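Local coordinates for probable enoyl-CoA hydratase/isomerase (Pseudomonas aeruginosa PAO1, PDB 5WYD) that belongs to the crotonase family, has a role in diffusible signal factor (DSF) biosynthesis and probably acts as a hydro-lyase on enoyl-CoA substrates, at the interface of chains A and B. Sequence-based numbering; all coordinates share one arbitrary frame. Chains: chain A/B, Probable enoyl-CoA hydratase/isomerase.

Contacts 1 and 2 are neighbouring patches of the same interface between chains A and B. The centres of their C-alpha atoms lie about 13 Å apart. Helix 238-249 of chain A contributes to both. In contact 1 it reaches helix 88-106 of chain B with a charged group. In contact 2 it joins helix 216-226 of chain A in packing on apolar residues of chain B. The loop of chain B between helices 146-149 and 157-165 also serves both. Contact 1 centres on a salt bridge with an apolar contact beside it; contact 2 is apolar throughout. The deposited assembly is a hexamer, as is common among crotonases.

Contact 1: the interface of chains A and B. Residues chain A 238, 242; chain B 95-96, 99, 103, 154, 156.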
# COMPACT_ATOMS: atom_id res chain seq x y z
N LEU A 238 -1.16 -0.31 13.75
CA LEU A 238 -1.68 -0.17 15.12
C LEU A 238 -2.22 -1.45 15.74
O LEU A 238 -1.87 -1.72 16.90
CB LEU A 238 -2.75 0.93 15.18
CG LEU A 238 -2.36 2.41 15.04
CD1 LEU A 238 -1.40 2.82 16.20
CD2 LEU A 238 -1.81 2.81 13.70
N ARG A 242 -0.76 -3.31 19.47
CA ARG A 242 -1.45 -3.84 20.63
C ARG A 242 -1.11 -5.31 20.84
O ARG A 242 -0.91 -5.76 21.97
CB ARG A 242 -2.95 -3.63 20.50
CG ARG A 242 -3.32 -2.23 20.11
CD ARG A 242 -4.83 -2.06 20.13
NE ARG A 242 -5.22 -0.85 19.41
CZ ARG A 242 -5.62 -0.84 18.16
NH1 ARG A 242 -5.71 -1.98 17.50
NH2 ARG A 242 -5.95 0.29 17.57
N ALA B 95 -4.95 -2.16 26.69
CA ALA B 95 -4.36 -1.66 25.45
C ALA B 95 -5.45 -1.31 24.45
O ALA B 95 -5.34 -0.32 23.72
CB ALA B 95 -3.39 -2.68 24.86
N ARG B 96 -6.50 -2.12 24.42
CA ARG B 96 -7.56 -1.92 23.44
C ARG B 96 -8.25 -0.55 23.64
O ARG B 96 -8.51 0.16 22.65
CB ARG B 96 -8.53 -3.09 23.57
CG ARG B 96 -8.91 -3.82 22.27
CD ARG B 96 -9.65 -2.97 21.26
NE ARG B 96 -10.07 -3.76 20.11
CZ ARG B 96 -10.75 -3.27 19.08
NH1 ARG B 96 -11.11 -4.06 18.07
NH2 ARG B 96 -11.07 -1.97 19.05
N GLY B 99 -6.22 2.48 22.36
CA GLY B 99 -6.31 2.68 20.93
C GLY B 99 -7.63 3.29 20.51
O GLY B 99 -7.66 4.31 19.83
N GLU B 103 -7.58 6.99 19.13
CA GLU B 103 -7.99 7.15 17.74
C GLU B 103 -9.22 8.02 17.65
O GLU B 103 -9.33 8.86 16.76
CB GLU B 103 -8.22 5.78 17.12
CG GLU B 103 -6.95 5.00 16.97
CD GLU B 103 -7.22 3.58 16.60
OE1 GLU B 103 -6.26 2.79 16.53
OE2 GLU B 103 -8.41 3.25 16.43
N CYS B 154 1.44 1.46 23.84
CA CYS B 154 0.36 0.75 23.17
C CYS B 154 -0.68 1.72 22.67
O CYS B 154 -1.73 1.31 22.19
CB CYS B 154 -0.33 -0.25 24.10
SG CYS B 154 -1.25 0.51 25.49
N GLY B 156 -0.29 3.79 20.22
CA GLY B 156 0.12 4.26 18.92
C GLY B 156 1.35 5.09 18.98
O GLY B 156 1.75 5.65 17.95
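A:Arg242 and B:Glu103 meet tip to tip in a salt bridge between the two chains. Guanidinium nitrogen NH2 of A:Arg242 lies 2.7 Å from carboxylate oxygen OE1 of B:Glu103. The carboxylate carbon sits at the edge of the guanidinium, in its plane. The two flat groups are turned 66° apart. OE1 meets NH2 end-on, nearly in line with the CZ-NH2 bond and between the N-H directions, so charge and not a hydrogen bond holds the pair. OE2 of B:Glu103 stands further off, 4.0 Å from NH2 of A:Arg242.

The arginine chain is extended from CG to NE and then turns about the CD-NE bond, with chi4 at 97°. It runs past the backbone of helix 88-106 of chain B. Its CD is 4.0 Å from the carbonyl O of B:Ala95, and its NE is 4.0 Å from CA of B:Gly99. With no side chain on B:Gly99, the arginine can run close to the helix there. About 80 Å² of A:Arg242 is hidden by chain B.

Beside the bridge, methyl CD1 of A:Leu238 presses on CA of B:Gly156 at 3.4 Å, a tight fit. The leucine runs antiparallel alongside B:Glu103, its CB 4.2 Å from OE1 of the glutamate.

Further out, the carbonyl O of A:Leu238 lies 3.8 Å above one face of the A:Arg242 guanidinium, toward its rim. It may help to steady that group. NE of B:Arg96 is 5.4 Å from NH1 of A:Arg242; these like charges may repel, and B:Glu103 may offset this. The site ties helix 238-249 of chain A to helix 88-106 of chain B and probably helps hold the crotonase oligomer together.

Contact 2: the interface of chains A and B. Residues chain A 218, 221-222, 225, 244, 248; chain B 147, 150-152, 158, 174-175.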
# COMPACT_ATOMS: atom_id res chain seq x y z
N ALA A 218 12.04 -6.02 25.21
CA ALA A 218 11.17 -4.97 24.72
C ALA A 218 11.81 -4.27 23.55
O ALA A 218 11.22 -4.18 22.47
CB ALA A 218 10.87 -3.97 25.83
N THR A 221 11.61 -6.11 20.05
CA THR A 221 10.27 -6.07 19.48
C THR A 221 9.84 -4.66 19.09
O THR A 221 9.19 -4.46 18.06
CB THR A 221 9.29 -6.66 20.48
OG1 THR A 221 9.02 -5.71 21.52
CG2 THR A 221 9.86 -7.95 21.08
N ILE A 222 10.15 -3.67 19.94
CA ILE A 222 9.68 -2.31 19.66
C ILE A 222 10.33 -1.75 18.40
O ILE A 222 9.65 -1.12 17.58
CB ILE A 222 9.97 -1.41 20.87
CG1 ILE A 222 9.37 -2.00 22.12
CG2 ILE A 222 9.39 -0.05 20.58
CD1 ILE A 222 9.61 -1.17 23.35
N LEU A 225 8.56 -1.83 15.09
CA LEU A 225 7.35 -1.02 15.00
C LEU A 225 7.65 0.38 14.53
O LEU A 225 7.01 0.89 13.61
CB LEU A 225 6.68 -0.96 16.37
CG LEU A 225 6.12 -2.30 16.80
CD1 LEU A 225 5.40 -2.19 18.16
CD2 LEU A 225 5.19 -2.82 15.69
N ARG A 244 1.65 -7.01 19.98
CA ARG A 244 3.00 -7.22 20.46
C ARG A 244 3.10 -6.81 21.92
O ARG A 244 3.76 -7.49 22.73
CB ARG A 244 4.00 -6.46 19.58
CG ARG A 244 3.90 -6.82 18.08
CD ARG A 244 5.08 -6.36 17.23
NE ARG A 244 6.25 -7.21 17.42
CZ ARG A 244 7.31 -7.23 16.61
NH1 ARG A 244 7.35 -6.46 15.54
NH2 ARG A 244 8.34 -8.03 16.88
N LEU A 248 4.59 -8.99 24.82
CA LEU A 248 5.62 -8.64 25.78
C LEU A 248 5.11 -8.93 27.17
O LEU A 248 5.73 -9.72 27.89
CB LEU A 248 6.01 -7.17 25.64
CG LEU A 248 6.89 -6.90 24.43
CD1 LEU A 248 7.18 -5.43 24.26
CD2 LEU A 248 8.19 -7.63 24.61
N ALA B 147 9.60 1.65 27.68
CA ALA B 147 10.64 0.66 27.44
C ALA B 147 11.43 0.37 28.71
O ALA B 147 11.83 -0.78 28.95
CB ALA B 147 11.58 1.13 26.33
N GLY B 150 9.76 -2.18 30.35
CA GLY B 150 9.58 -3.42 29.60
C GLY B 150 8.30 -3.52 28.80
O GLY B 150 7.97 -4.62 28.33
N LEU B 151 7.56 -2.43 28.70
CA LEU B 151 6.30 -2.33 27.98
C LEU B 151 6.49 -1.34 26.84
O LEU B 151 7.24 -0.39 26.98
CB LEU B 151 5.17 -1.91 28.92
CG LEU B 151 4.72 -2.87 30.03
CD1 LEU B 151 4.06 -4.07 29.32
CD2 LEU B 151 5.76 -3.35 31.01
N LEU B 152 5.98 -1.66 25.68
CA LEU B 152 5.99 -0.69 24.59
C LEU B 152 4.81 0.29 24.70
O LEU B 152 3.85 0.04 25.44
CB LEU B 152 6.03 -1.46 23.28
CG LEU B 152 4.95 -2.51 23.02
CD1 LEU B 152 3.60 -1.85 22.83
CD2 LEU B 152 5.38 -3.32 21.82
N THR B 158 4.37 4.28 19.06
CA THR B 158 5.38 3.80 18.13
C THR B 158 5.17 4.39 16.75
O THR B 158 6.13 4.56 16.00
CB THR B 158 5.34 2.28 18.01
OG1 THR B 158 4.03 1.90 17.60
CG2 THR B 158 5.68 1.62 19.34
N ILE B 174 12.07 6.71 23.11
CA ILE B 174 11.55 5.43 23.55
C ILE B 174 12.66 4.43 23.83
O ILE B 174 12.77 3.92 24.95
CB ILE B 174 10.53 4.90 22.54
CG1 ILE B 174 10.11 3.51 22.94
CG2 ILE B 174 11.08 4.93 21.14
CD1 ILE B 174 9.16 2.99 21.99
N LEU B 175 13.53 4.15 22.85
CA LEU B 175 14.57 3.14 23.05
C LEU B 175 15.59 3.56 24.09
O LEU B 175 16.04 2.73 24.87
CB LEU B 175 15.25 2.76 21.74
CG LEU B 175 14.58 1.61 20.94
CD1 LEU B 175 13.12 1.77 20.76
CD2 LEU B 175 15.25 1.44 19.58
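Two helices from the C-terminal part of this crotonase-family protein, 216-226 and 238-249 of chain A, pack here on chain B. Their partners are the loop after helix 146-149 and helices 157-165 and 167-176. The contact is apolar, and no polar bond links the two chains in this patch.

B:Leu152 is the main knob from chain B. Its CG sits between the backbone N and the carbonyl carbon, with chi1 at 55°, and this points methyl CD2 in among A:Leu225 and A:Leu248. Methyl CD2 of B:Leu152 lies 3.7 Å from CD1 of A:Leu248. The same CD2 is 3.8 Å from CD1 of A:Leu225, whose side chain crosses that of B:Leu152 at about a right angle. About 63 Å² of B:Leu152 is hidden by chain A.

A:Ile222 answers from helix 216-226. It lies antiparallel alongside B:Leu152, and its CG1 lies 3.6 Å from CB of B:Leu152. Its other branch, CG2, is anti to the backbone N and points at B:Ile174. The two isoleucines meet tip to tip, with CG2 of A:Ile222 tightly packed at 3.4 Å from CD1 of B:Ile174.

At one border, CB of A:Leu225 rests 3.9 Å from CB of B:Thr158. At another, CB of A:Ala218 faces the carbonyl O of B:Gly150 at 3.9 Å.

Behind this layer, hydroxyl OG1 of A:Thr221 donates a hydrogen bond of 2.8 Å to the carbonyl O of A:Ala218. The bond ties the threonine hydroxyl back to its own helix. The hydroxyl comes in the carbonyl plane, on a lone pair, at a C=O...donor angle of 129°.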